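PDB 6HDY: 2-hydroxyisobutyryl-CoA synthetase from Aquincola tertiaricarbonis, which belongs to the adenylate-forming (ANL) superfamily, with a large AMP-binding domain followed by a smaller C-terminal domain. Local coordinates for residues A[135-147]-A[327-339]. Numbering follows the deposited sequence.
Sequences TAFGIGRADWRAI and YTHLERTSQPMIR
D143, in the first turn of helix 141-157, shows how one buried carboxylate can organise an irregular loop. Its CG lies beside the backbone N (chi1 -75°), which turns both oxygens to the chain at 332-334. D143 OD1 spends its syn lone pair on T333 N, 2.9 Å away. OD2 is gripped three times: S334 N arrives on the syn side; S334 OG, 2.6 Å from D143 OD2, and R332 NE, 3.0 Å from it, approach from opposite sides of the carboxylate plane. The arginine bond is a salt bridge lying almost in the guanidinium plane, and such donors would be expected to keep the acid ionised. S334 OG is itself the acceptor for G140 N, the N-cap residue, over 3.1 Å, tying the helix start to the acid. The bend at chi3 of R332 (60°) brings its guanidinium beside I139 CG1 and I147 CD1, while NH1 is taken by the carbonyl of S282.

In this AMP-binding domain the contact joins the hairpin strand 136-140, and the helix it leads into, to the connection between antiparallel strands 322-329 and 340-347. Toward the start of strand 136-140, the extended Q335 side chain reaches the backbone with its amide: NE2 points almost straight at A136 O (3.1 Å, 173°), and OE1 receives G138 N at 2.8 Å from above its carbonyl plane.

Away from the carboxylate the link is partly through water: A146 CB touches E331 O at 3.4 Å, but one water bridges A146 O and E331 OE1, the latter also bound by Y21. At the other end, beside exposed A142, a second water links D143 N with T333 OG1.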
loop_
_atom_site.group_PDB
_atom_site.type_symbol
_atom_site.label_atom_id
_atom_site.label_comp_id
_atom_site.label_asym_id
_atom_site.label_seq_id
_atom_site.Cartn_x
_atom_site.Cartn_y
_atom_site.Cartn_z
ATOM N N THR A 135 5.660 -4.959 -17.241
ATOM C CA THR A 135 6.847 -5.710 -16.862
ATOM C C THR A 135 6.795 -5.987 -15.385
ATOM O O THR A 135 6.453 -5.106 -14.604
ATOM C CB THR A 135 8.144 -5.017 -17.293
ATOM O OG1 THR A 135 7.940 -3.620 -17.272
ATOM C CG2 THR A 135 8.577 -5.430 -18.678
ATOM N N ALA A 136 7.124 -7.213 -15.014
ATOM C CA ALA A 136 7.132 -7.665 -13.634
ATOM C C ALA A 136 8.509 -7.494 -12.992
ATOM O O ALA A 136 9.529 -7.862 -13.574
ATOM C CB ALA A 136 6.707 -9.129 -13.576
ATOM N N PHE A 137 8.530 -6.966 -11.778
ATOM C CA PHE A 137 9.766 -6.870 -11.035
ATOM C C PHE A 137 9.804 -7.991 -9.976
ATOM O O PHE A 137 8.884 -8.122 -9.175
ATOM C CB PHE A 137 9.981 -5.481 -10.425
ATOM C CG PHE A 137 9.878 -4.304 -11.378
ATOM C CD1 PHE A 137 10.567 -4.299 -12.588
ATOM C CD2 PHE A 137 9.157 -3.165 -11.028
ATOM C CE1 PHE A 137 10.504 -3.192 -13.446
ATOM C CE2 PHE A 137 9.047 -2.086 -11.913
ATOM C CZ PHE A 137 9.735 -2.097 -13.104
ATOM N N GLY A 138 10.847 -8.804 -10.038
ATOM C CA GLY A 138 11.141 -9.877 -9.104
ATOM C C GLY A 138 12.397 -9.474 -8.365
ATOM O O GLY A 138 13.504 -9.678 -8.860
ATOM N N ILE A 139 12.228 -8.845 -7.208
ATOM C CA ILE A 139 13.315 -8.321 -6.391
ATOM C C ILE A 139 13.700 -9.295 -5.260
ATOM O O ILE A 139 12.836 -9.706 -4.484
ATOM C CB ILE A 139 12.957 -6.911 -5.901
ATOM C CG1 ILE A 139 12.415 -6.076 -7.091
ATOM C CG2 ILE A 139 14.179 -6.247 -5.252
ATOM C CD1 ILE A 139 11.376 -5.122 -6.765
ATOM N N GLY A 140 14.983 -9.668 -5.211
ATOM C CA GLY A 140 15.492 -10.590 -4.211
ATOM C C GLY A 140 15.621 -9.917 -2.866
ATOM O O GLY A 140 15.647 -8.690 -2.792
ATOM N N ARG A 141 15.700 -10.717 -1.799
ATOM C CA ARG A 141 15.830 -10.264 -0.409
ATOM C C ARG A 141 17.024 -9.343 -0.216
ATOM O O ARG A 141 16.900 -8.290 0.410
ATOM C CB ARG A 141 15.957 -11.483 0.518
ATOM C CG ARG A 141 15.128 -11.379 1.792
ATOM C CD ARG A 141 14.950 -12.713 2.502
ATOM N NE ARG A 141 14.598 -13.813 1.594
ATOM C CZ ARG A 141 15.414 -14.816 1.268
ATOM N NH1 ARG A 141 16.646 -14.870 1.770
ATOM N NH2 ARG A 141 15.008 -15.769 0.438
ATOM N N ALA A 142 18.176 -9.731 -0.766
ATOM C CA ALA A 142 19.413 -8.959 -0.671
ATOM C C ALA A 142 19.293 -7.633 -1.371
ATOM O O ALA A 142 19.715 -6.627 -0.798
ATOM C CB ALA A 142 20.592 -9.779 -1.202
ATOM N N ASP A 143 18.621 -7.582 -2.545
ATOM C CA ASP A 143 18.388 -6.297 -3.252
ATOM C C ASP A 143 17.461 -5.355 -2.495
ATOM O O ASP A 143 17.719 -4.170 -2.470
ATOM C CB ASP A 143 17.870 -6.510 -4.678
ATOM C CG ASP A 143 18.941 -6.968 -5.629
ATOM O OD1 ASP A 143 20.083 -7.175 -5.180
ATOM O OD2 ASP A 143 18.648 -7.119 -6.810
ATOM N N TRP A 144 16.414 -5.879 -1.862
ATOM C CA TRP A 144 15.469 -5.089 -1.062
ATOM C C TRP A 144 16.258 -4.378 0.067
ATOM O O TRP A 144 16.070 -3.179 0.307
ATOM C CB TRP A 144 14.319 -6.000 -0.502
ATOM C CG TRP A 144 13.131 -5.185 -0.082
ATOM C CD1 TRP A 144 12.942 -4.591 1.130
ATOM C CD2 TRP A 144 12.099 -4.671 -0.947
ATOM N NE1 TRP A 144 11.813 -3.796 1.100
ATOM C CE2 TRP A 144 11.266 -3.842 -0.161
ATOM C CE3 TRP A 144 11.793 -4.837 -2.312
ATOM C CZ2 TRP A 144 10.137 -3.184 -0.691
ATOM C CZ3 TRP A 144 10.650 -4.216 -2.828
ATOM C CH2 TRP A 144 9.841 -3.399 -2.023
ATOM N N ARG A 145 17.169 -5.128 0.732
ATOM C CA ARG A 145 18.078 -4.578 1.755
ATOM C C ARG A 145 19.031 -3.538 1.142
ATOM O O ARG A 145 19.193 -2.467 1.719
ATOM C CB ARG A 145 18.850 -5.679 2.526
ATOM C CG ARG A 145 17.978 -6.638 3.385
ATOM C CD ARG A 145 16.734 -6.018 4.039
ATOM N NE ARG A 145 17.003 -4.840 4.878
ATOM C CZ ARG A 145 16.093 -3.915 5.180
ATOM N NH1 ARG A 145 14.861 -4.015 4.714
ATOM N NH2 ARG A 145 16.410 -2.890 5.963
ATOM N N ALA A 146 19.594 -3.817 -0.052
ATOM C CA ALA A 146 20.472 -2.859 -0.755
ATOM C C ALA A 146 19.702 -1.543 -1.070
ATOM O O ALA A 146 20.246 -0.455 -0.890
ATOM C CB ALA A 146 21.025 -3.478 -2.038
ATOM N N ILE A 147 18.427 -1.657 -1.464
ATOM C CA ILE A 147 17.548 -0.510 -1.763
ATOM C C ILE A 147 17.223 0.294 -0.478
ATOM O O ILE A 147 17.295 1.522 -0.496
ATOM C CB ILE A 147 16.240 -0.990 -2.491
ATOM C CG1 ILE A 147 16.564 -1.593 -3.877
ATOM C CG2 ILE A 147 15.203 0.172 -2.591
ATOM C CD1 ILE A 147 15.438 -2.452 -4.552
ATOM N N TYR A 327 21.483 4.242 -17.206
ATOM C CA TYR A 327 21.798 3.807 -15.848
ATOM C C TYR A 327 22.282 2.384 -15.717
ATOM O O TYR A 327 21.811 1.500 -16.429
ATOM C CB TYR A 327 20.574 3.970 -14.936
ATOM C CG TYR A 327 19.920 5.331 -14.891
ATOM C CD1 TYR A 327 20.445 6.356 -14.101
ATOM C CD2 TYR A 327 18.709 5.566 -15.540
ATOM C CE1 TYR A 327 19.789 7.584 -13.975
ATOM C CE2 TYR A 327 18.036 6.782 -15.405
ATOM C CZ TYR A 327 18.585 7.790 -14.628
ATOM O OH TYR A 327 17.943 8.999 -14.516
ATOM N N THR A 328 23.179 2.158 -14.729
ATOM C CA THR A 328 23.714 0.841 -14.387
ATOM C C THR A 328 23.733 0.634 -12.869
ATOM O O THR A 328 24.301 1.454 -12.143
ATOM C CB THR A 328 25.101 0.590 -15.032
ATOM O OG1 THR A 328 25.013 0.730 -16.456
ATOM C CG2 THR A 328 25.661 -0.791 -14.682
ATOM N N HIS A 329 23.121 -0.483 -12.409
ATOM C CA HIS A 329 23.130 -0.932 -11.016
ATOM C C HIS A 329 24.528 -1.364 -10.607
ATOM O O HIS A 329 25.153 -2.183 -11.301
ATOM C CB HIS A 329 22.182 -2.157 -10.796
ATOM C CG HIS A 329 20.729 -1.793 -10.702
ATOM N ND1 HIS A 329 19.790 -2.326 -11.572
ATOM C CD2 HIS A 329 20.098 -0.984 -9.820
ATOM C CE1 HIS A 329 18.628 -1.814 -11.202
ATOM N NE2 HIS A 329 18.767 -0.992 -10.158
ATOM N N LEU A 330 25.001 -0.879 -9.444
ATOM C CA LEU A 330 26.304 -1.354 -8.931
ATOM C C LEU A 330 26.151 -2.279 -7.697
ATOM O O LEU A 330 27.116 -2.913 -7.272
ATOM C CB LEU A 330 27.242 -0.165 -8.613
ATOM C CG LEU A 330 27.532 0.831 -9.738
ATOM C CD1 LEU A 330 28.451 1.918 -9.254
ATOM C CD2 LEU A 330 28.127 0.139 -10.942
ATOM N N GLU A 331 24.932 -2.372 -7.140
ATOM C CA GLU A 331 24.641 -3.116 -5.917
ATOM C C GLU A 331 23.361 -3.948 -6.001
ATOM O O GLU A 331 22.581 -3.977 -5.038
ATOM C CB GLU A 331 24.586 -2.141 -4.718
ATOM C CG GLU A 331 25.916 -1.482 -4.368
ATOM C CD GLU A 331 25.952 -0.646 -3.103
ATOM O OE1 GLU A 331 24.877 -0.238 -2.612
ATOM O OE2 GLU A 331 27.066 -0.405 -2.595
ATOM N N ARG A 332 23.138 -4.641 -7.143
ATOM C CA ARG A 332 21.956 -5.499 -7.330
ATOM C C ARG A 332 22.274 -6.821 -7.993
ATOM O O ARG A 332 22.978 -6.862 -9.000
ATOM C CB ARG A 332 20.824 -4.759 -8.081
ATOM C CG ARG A 332 20.042 -3.802 -7.185
ATOM C CD ARG A 332 18.699 -3.406 -7.742
ATOM N NE ARG A 332 17.777 -4.536 -7.959
ATOM C CZ ARG A 332 16.549 -4.404 -8.447
ATOM N NH1 ARG A 332 16.078 -3.201 -8.763
ATOM N NH2 ARG A 332 15.779 -5.473 -8.623
ATOM N N THR A 333 21.751 -7.913 -7.420
ATOM C CA THR A 333 21.934 -9.265 -7.949
ATOM C C THR A 333 20.687 -9.761 -8.695
ATOM O O THR A 333 20.798 -10.664 -9.514
ATOM C CB THR A 333 22.335 -10.227 -6.821
ATOM O OG1 THR A 333 21.367 -10.138 -5.770
ATOM C CG2 THR A 333 23.747 -9.961 -6.283
ATOM N N SER A 334 19.499 -9.185 -8.408
ATOM C CA SER A 334 18.220 -9.597 -9.031
ATOM C C SER A 334 17.800 -8.549 -10.062
ATOM O O SER A 334 17.801 -7.352 -9.742
ATOM C CB SER A 334 17.125 -9.787 -7.978
ATOM O OG SER A 334 16.579 -8.543 -7.556
ATOM N N GLN A 335 17.465 -8.993 -11.303
ATOM C CA GLN A 335 17.120 -8.101 -12.426
ATOM C C GLN A 335 18.097 -6.917 -12.546
ATOM O O GLN A 335 17.654 -5.771 -12.599
ATOM C CB GLN A 335 15.647 -7.648 -12.365
ATOM C CG GLN A 335 14.671 -8.837 -12.552
ATOM C CD GLN A 335 13.222 -8.377 -12.592
ATOM O OE1 GLN A 335 12.771 -7.594 -11.754
ATOM N NE2 GLN A 335 12.453 -8.872 -13.555
ATOM N N PRO A 336 19.455 -7.140 -12.531
ATOM C CA PRO A 336 20.362 -5.978 -12.612
ATOM C C PRO A 336 20.257 -5.301 -13.972
ATOM O O PRO A 336 20.186 -5.969 -15.002
ATOM C CB PRO A 336 21.750 -6.572 -12.343
ATOM C CG PRO A 336 21.648 -7.991 -12.761
ATOM C CD PRO A 336 20.217 -8.413 -12.495
ATOM N N MET A 337 20.177 -3.993 -13.958
ATOM C CA MET A 337 20.072 -3.183 -15.167
ATOM C C MET A 337 21.443 -2.652 -15.534
ATOM O O MET A 337 22.077 -1.973 -14.722
ATOM C CB MET A 337 19.104 -2.004 -14.971
ATOM C CG MET A 337 17.640 -2.367 -14.811
ATOM S SD MET A 337 16.819 -3.300 -16.120
ATOM C CE MET A 337 17.484 -2.709 -17.482
ATOM N N ILE A 338 21.924 -3.014 -16.729
ATOM C CA ILE A 338 23.239 -2.582 -17.202
ATOM C C ILE A 338 23.055 -1.738 -18.447
ATOM O O ILE A 338 22.763 -2.249 -19.529
ATOM C CB ILE A 338 24.270 -3.742 -17.383
ATOM C CG1 ILE A 338 24.336 -4.632 -16.120
ATOM C CG2 ILE A 338 25.655 -3.180 -17.730
ATOM C CD1 ILE A 338 24.985 -5.936 -16.321
ATOM N N ARG A 339 23.238 -0.438 -18.273
ATOM C CA ARG A 339 23.094 0.570 -19.310
ATOM C C ARG A 339 21.660 0.610 -19.829
ATOM O O ARG A 339 21.420 0.512 -21.026
ATOM C CB ARG A 339 24.173 0.429 -20.422
ATOM C CG ARG A 339 25.455 1.083 -19.981
ATOM C CD ARG A 339 26.620 1.014 -20.941
ATOM N NE ARG A 339 26.318 1.433 -22.308
ATOM C CZ ARG A 339 26.369 2.681 -22.763
ATOM N NH1 ARG A 339 26.643 3.686 -21.939
ATOM N NH2 ARG A 339 26.123 2.936 -24.037
HETATM O O HOH W 1 18.644 -9.799 -4.191
HETATM O O HOH W 2 22.158 -0.022 -2.792
#